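Local coordinates for PH1570-like domain-containing protein (Pyrococcus horikoshii, PDB 2HQ4) that is of unknown function but folds as a single-chain alpha+beta protein in which helices pack on a long antiparallel sheet, at residues A[104-115]-A[133-144]. Numbering follows the deposited sequence.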
loop_
_atom_site.group_PDB
_atom_site.type_symbol
_atom_site.label_atom_id
_atom_site.label_comp_id
_atom_site.label_asym_id
_atom_site.label_seq_id
_atom_site.Cartn_x
_atom_site.Cartn_y
_atom_site.Cartn_z
ATOM N N ILE A 104 8.958 12.848 3.027
ATOM C CA ILE A 104 9.512 11.543 3.448
ATOM C C ILE A 104 10.051 11.651 4.883
ATOM O O ILE A 104 9.674 10.864 5.730
ATOM C CB ILE A 104 10.564 10.955 2.450
ATOM C CG1 ILE A 104 9.909 10.514 1.115
ATOM C CG2 ILE A 104 11.298 9.761 3.062
ATOM C CD1 ILE A 104 8.720 9.514 1.283
ATOM N N LYS A 105 10.901 12.644 5.157
ATOM C CA LYS A 105 11.405 12.888 6.536
ATOM C C LYS A 105 10.341 13.049 7.605
ATOM O O LYS A 105 10.480 12.516 8.710
ATOM C CB LYS A 105 12.330 14.093 6.546
ATOM C CG LYS A 105 13.563 13.826 5.715
ATOM C CD LYS A 105 14.283 15.095 5.367
ATOM C CE LYS A 105 15.558 14.764 4.583
ATOM N NZ LYS A 105 16.197 16.024 4.147
ATOM N N LYS A 106 9.266 13.754 7.301
ATOM C CA LYS A 106 8.166 13.863 8.233
ATOM C C LYS A 106 7.469 12.522 8.519
ATOM O O LYS A 106 6.961 12.303 9.617
ATOM C CB LYS A 106 7.127 14.848 7.724
ATOM C CG LYS A 106 7.588 16.300 7.627
ATOM C CD LYS A 106 6.389 17.239 7.659
ATOM C CE LYS A 106 5.609 17.213 6.365
ATOM N NZ LYS A 106 5.971 18.334 5.424
ATOM N N ILE A 107 7.383 11.664 7.507
ATOM C CA ILE A 107 6.704 10.355 7.626
ATOM C C ILE A 107 7.493 9.366 8.485
ATOM O O ILE A 107 6.915 8.499 9.180
ATOM C CB ILE A 107 6.374 9.813 6.209
ATOM C CG1 ILE A 107 5.230 10.651 5.617
ATOM C CG2 ILE A 107 5.982 8.310 6.228
ATOM C CD1 ILE A 107 4.979 10.520 4.085
ATOM N N LYS A 108 8.813 9.494 8.426
ATOM C CA LYS A 108 9.716 8.618 9.186
ATOM C C LYS A 108 9.626 7.101 8.828
ATOM O O LYS A 108 9.231 6.259 9.688
ATOM C CB LYS A 108 9.532 8.848 10.690
ATOM C CG LYS A 108 9.630 10.344 11.110
ATOM C CD LYS A 108 9.275 10.512 12.581
ATOM C CE LYS A 108 7.838 10.844 12.779
ATOM N NZ LYS A 108 7.670 12.322 12.578
ATOM N N PRO A 109 9.978 6.752 7.564
ATOM C CA PRO A 109 10.045 5.368 7.114
ATOM C C PRO A 109 11.270 4.625 7.663
ATOM O O PRO A 109 12.305 5.261 7.933
ATOM C CB PRO A 109 10.232 5.518 5.596
ATOM C CG PRO A 109 10.957 6.772 5.463
ATOM C CD PRO A 109 10.326 7.682 6.466
ATOM N N PRO A 110 11.196 3.277 7.764
ATOM C CA PRO A 110 12.311 2.528 8.370
ATOM C C PRO A 110 13.474 2.269 7.433
ATOM O O PRO A 110 14.377 1.539 7.801
ATOM C CB PRO A 110 11.672 1.180 8.745
ATOM C CG PRO A 110 10.547 1.019 7.769
ATOM C CD PRO A 110 10.096 2.390 7.338
ATOM N N LEU A 111 13.424 2.811 6.221
ATOM C CA LEU A 111 14.531 2.722 5.287
ATOM C C LEU A 111 14.645 3.979 4.428
ATOM O O LEU A 111 13.760 4.838 4.437
ATOM C CB LEU A 111 14.426 1.474 4.391
ATOM C CG LEU A 111 13.140 1.076 3.667
ATOM C CD1 LEU A 111 12.678 2.163 2.764
ATOM C CD2 LEU A 111 13.354 -0.198 2.844
ATOM N N GLU A 112 15.749 4.062 3.693
ATOM C CA GLU A 112 16.005 5.148 2.768
ATOM C C GLU A 112 15.051 5.115 1.580
ATOM O O GLU A 112 14.859 4.086 0.946
ATOM C CB GLU A 112 17.460 5.113 2.296
ATOM C CG GLU A 112 17.931 6.462 1.780
ATOM C CD GLU A 112 19.365 6.433 1.266
ATOM O OE1 GLU A 112 20.268 6.007 2.027
ATOM O OE2 GLU A 112 19.590 6.865 0.103
ATOM N N ILE A 113 14.414 6.246 1.342
ATOM C CA ILE A 113 13.606 6.483 0.169
ATOM C C ILE A 113 14.257 7.660 -0.554
ATOM O O ILE A 113 14.395 8.749 0.006
ATOM C CB ILE A 113 12.180 6.907 0.552
ATOM C CG1 ILE A 113 11.569 5.947 1.588
ATOM C CG2 ILE A 113 11.306 7.050 -0.690
ATOM C CD1 ILE A 113 11.241 4.553 1.062
ATOM N N LYS A 114 14.665 7.462 -1.789
ATOM C CA LYS A 114 15.125 8.609 -2.542
ATOM C C LYS A 114 14.125 8.927 -3.624
ATOM O O LYS A 114 13.989 8.207 -4.606
ATOM C CB LYS A 114 16.525 8.381 -3.110
ATOM C CG LYS A 114 17.635 8.449 -2.065
ATOM C CD LYS A 114 18.988 8.489 -2.764
ATOM C CE LYS A 114 19.988 9.327 -1.996
ATOM N NZ LYS A 114 20.875 10.086 -2.935
ATOM N N ILE A 115 13.416 10.020 -3.413
ATOM C CA ILE A 115 12.383 10.469 -4.339
ATOM C C ILE A 115 12.906 10.614 -5.774
ATOM O O ILE A 115 12.180 10.341 -6.716
ATOM C CB ILE A 115 11.716 11.771 -3.819
ATOM C CG1 ILE A 115 10.920 11.461 -2.543
ATOM C CG2 ILE A 115 10.796 12.440 -4.891
ATOM C CD1 ILE A 115 9.738 10.454 -2.720
ATOM N N TYR A 133 10.309 0.078 -5.098
ATOM C CA TYR A 133 9.953 -0.536 -3.800
ATOM C C TYR A 133 9.093 0.347 -2.900
ATOM O O TYR A 133 8.899 0.017 -1.742
ATOM C CB TYR A 133 11.204 -0.959 -3.013
ATOM C CG TYR A 133 12.070 0.207 -2.591
ATOM C CD1 TYR A 133 12.052 0.667 -1.269
ATOM C CD2 TYR A 133 12.935 0.844 -3.518
ATOM C CE1 TYR A 133 12.855 1.733 -0.863
ATOM C CE2 TYR A 133 13.733 1.946 -3.128
ATOM C CZ TYR A 133 13.695 2.372 -1.809
ATOM O OH TYR A 133 14.470 3.436 -1.390
ATOM N N PHE A 134 8.606 1.456 -3.429
ATOM C CA PHE A 134 7.799 2.380 -2.644
ATOM C C PHE A 134 6.855 3.222 -3.478
ATOM O O PHE A 134 7.045 3.406 -4.692
ATOM C CB PHE A 134 8.702 3.332 -1.828
ATOM C CG PHE A 134 9.489 4.279 -2.682
ATOM C CD1 PHE A 134 8.990 5.552 -3.003
ATOM C CD2 PHE A 134 10.732 3.906 -3.177
ATOM C CE1 PHE A 134 9.737 6.442 -3.788
ATOM C CE2 PHE A 134 11.489 4.797 -3.991
ATOM C CZ PHE A 134 10.997 6.046 -4.276
ATOM N N ILE A 135 5.831 3.747 -2.801
ATOM C CA ILE A 135 4.946 4.772 -3.334
ATOM C C ILE A 135 4.685 5.840 -2.273
ATOM O O ILE A 135 4.395 5.517 -1.099
ATOM C CB ILE A 135 3.585 4.203 -3.759
ATOM C CG1 ILE A 135 3.731 3.317 -5.004
ATOM C CG2 ILE A 135 2.505 5.356 -4.015
ATOM C CD1 ILE A 135 2.451 2.505 -5.207
ATOM N N LEU A 136 4.835 7.104 -2.669
ATOM C CA LEU A 136 4.426 8.193 -1.792
ATOM C C LEU A 136 3.206 8.793 -2.462
ATOM O O LEU A 136 3.306 9.252 -3.603
ATOM C CB LEU A 136 5.530 9.271 -1.698
ATOM C CG LEU A 136 5.108 10.569 -0.941
ATOM C CD1 LEU A 136 4.780 10.260 0.515
ATOM C CD2 LEU A 136 6.217 11.633 -0.998
ATOM N N ASP A 137 2.061 8.782 -1.791
ATOM C CA ASP A 137 0.848 9.354 -2.382
ATOM C C ASP A 137 0.526 10.727 -1.781
ATOM O O ASP A 137 1.064 11.090 -0.745
ATOM C CB ASP A 137 -0.345 8.362 -2.341
ATOM C CG ASP A 137 -0.995 8.236 -0.951
ATOM O OD1 ASP A 137 -0.955 9.184 -0.131
ATOM O OD2 ASP A 137 -1.599 7.177 -0.706
ATOM N N PRO A 138 -0.280 11.526 -2.490
ATOM C CA PRO A 138 -0.605 12.832 -1.984
ATOM C C PRO A 138 -1.590 12.877 -0.826
ATOM O O PRO A 138 -1.945 13.967 -0.404
ATOM C CB PRO A 138 -1.149 13.560 -3.226
ATOM C CG PRO A 138 -1.711 12.505 -4.058
ATOM C CD PRO A 138 -0.864 11.280 -3.821
ATOM N N ARG A 139 -1.968 11.717 -0.283
ATOM C CA ARG A 139 -2.740 11.654 0.950
ATOM C C ARG A 139 -1.872 11.421 2.148
ATOM O O ARG A 139 -2.364 11.228 3.277
ATOM C CB ARG A 139 -3.813 10.570 0.822
ATOM C CG ARG A 139 -4.909 11.044 -0.057
ATOM C CD ARG A 139 -5.994 9.992 -0.338
ATOM N NE ARG A 139 -6.990 10.617 -1.202
ATOM C CZ ARG A 139 -8.231 10.163 -1.372
ATOM N NH1 ARG A 139 -8.632 9.101 -0.730
ATOM N NH2 ARG A 139 -9.072 10.808 -2.148
ATOM N N GLY A 140 -0.570 11.498 1.919
ATOM C CA GLY A 140 0.388 11.409 2.993
ATOM C C GLY A 140 0.767 10.031 3.492
ATOM O O GLY A 140 1.117 9.852 4.670
ATOM N N ARG A 141 0.662 9.051 2.597
ATOM C CA ARG A 141 0.944 7.662 2.940
ATOM C C ARG A 141 2.108 7.202 2.085
ATOM O O ARG A 141 2.166 7.496 0.861
ATOM C CB ARG A 141 -0.285 6.812 2.643
ATOM C CG ARG A 141 -1.504 7.388 3.344
ATOM C CD ARG A 141 -2.720 6.649 2.997
ATOM N NE ARG A 141 -3.141 6.774 1.599
ATOM C CZ ARG A 141 -4.326 6.359 1.211
ATOM N NH1 ARG A 141 -5.128 5.848 2.136
ATOM N NH2 ARG A 141 -4.728 6.471 -0.038
ATOM N N LEU A 142 3.033 6.521 2.737
ATOM C CA LEU A 142 4.179 5.937 2.083
ATOM C C LEU A 142 4.071 4.408 2.215
ATOM O O LEU A 142 4.056 3.849 3.356
ATOM C CB LEU A 142 5.458 6.464 2.742
ATOM C CG LEU A 142 6.727 5.766 2.233
ATOM C CD1 LEU A 142 7.139 6.299 0.805
ATOM C CD2 LEU A 142 7.795 6.002 3.236
ATOM N N PHE A 143 3.969 3.745 1.066
ATOM C CA PHE A 143 3.919 2.284 1.012
ATOM C C PHE A 143 5.306 1.763 0.664
ATOM O O PHE A 143 6.010 2.384 -0.156
ATOM C CB PHE A 143 2.981 1.858 -0.101
ATOM C CG PHE A 143 1.564 2.309 0.089
ATOM C CD1 PHE A 143 0.615 1.434 0.681
ATOM C CD2 PHE A 143 1.161 3.584 -0.346
ATOM C CE1 PHE A 143 -0.741 1.856 0.854
ATOM C CE2 PHE A 143 -0.155 4.024 -0.175
ATOM C CZ PHE A 143 -1.120 3.131 0.428
ATOM N N ILE A 144 5.732 0.675 1.288
ATOM C CA ILE A 144 6.999 0.038 0.893
ATOM C C ILE A 144 6.600 -1.395 0.606
ATOM O O ILE A 144 5.698 -1.933 1.287
ATOM C CB ILE A 144 8.177 0.194 1.919
ATOM C CG1 ILE A 144 7.872 -0.444 3.282
ATOM C CG2 ILE A 144 8.581 1.748 2.107
ATOM C CD1 ILE A 144 9.144 -0.484 4.233
HETATM O O HOH W 1 15.360 4.893 -3.081
#
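Ile113 and Leu142 lie at the middle of a contact in which a beta hairpin, strands 134-136 and 141-145 joined by a type I turn from Asp137 to Gly140, is covered on one face by the end of helix 94-107 and the loop after it. Pairing within the hairpin is antiparallel, since Ile135 and Phe143 exchange both backbone N-H...O bonds; the helix 150-155 side receives Ile135 and Phe143, while Phe134, Leu136, Leu142 and Ile144 face the segment 104-115. Leu142 can be followed outward: its CB meets Ile107 CG2 at 4.0 Å. CG stands anti to the backbone N (chi1 173°), and from it Leu142 CD1 reaches Ile104 CD1 at 3.6 Å. The other branch, Leu142 CD2, presses on Pro109 CB at 3.4 Å, tighter than usual van der Waals contact. Ile113 splits its branches: CD1 touches Ile144 CG2, whereas CG2 makes a CH-pi contact 3.5 Å from the Phe134 ring centroid and only 12° off its normal. An alanine in place of Phe134 removes the ring, which would probably leave a gap over Ile113 CG2 and one face of the Tyr133 ring less well packed. Beyond the rings, Gln101 of the same helix binds the backbone of Ile113 and Ile115, tying the returning loop to the helix. The sole direct polar link between the segments is at the Tyr133 edge, where Leu111 CD1 also lies near the ring plane: Tyr133 OH donates to Glu112 O across a very short 2.5 Å.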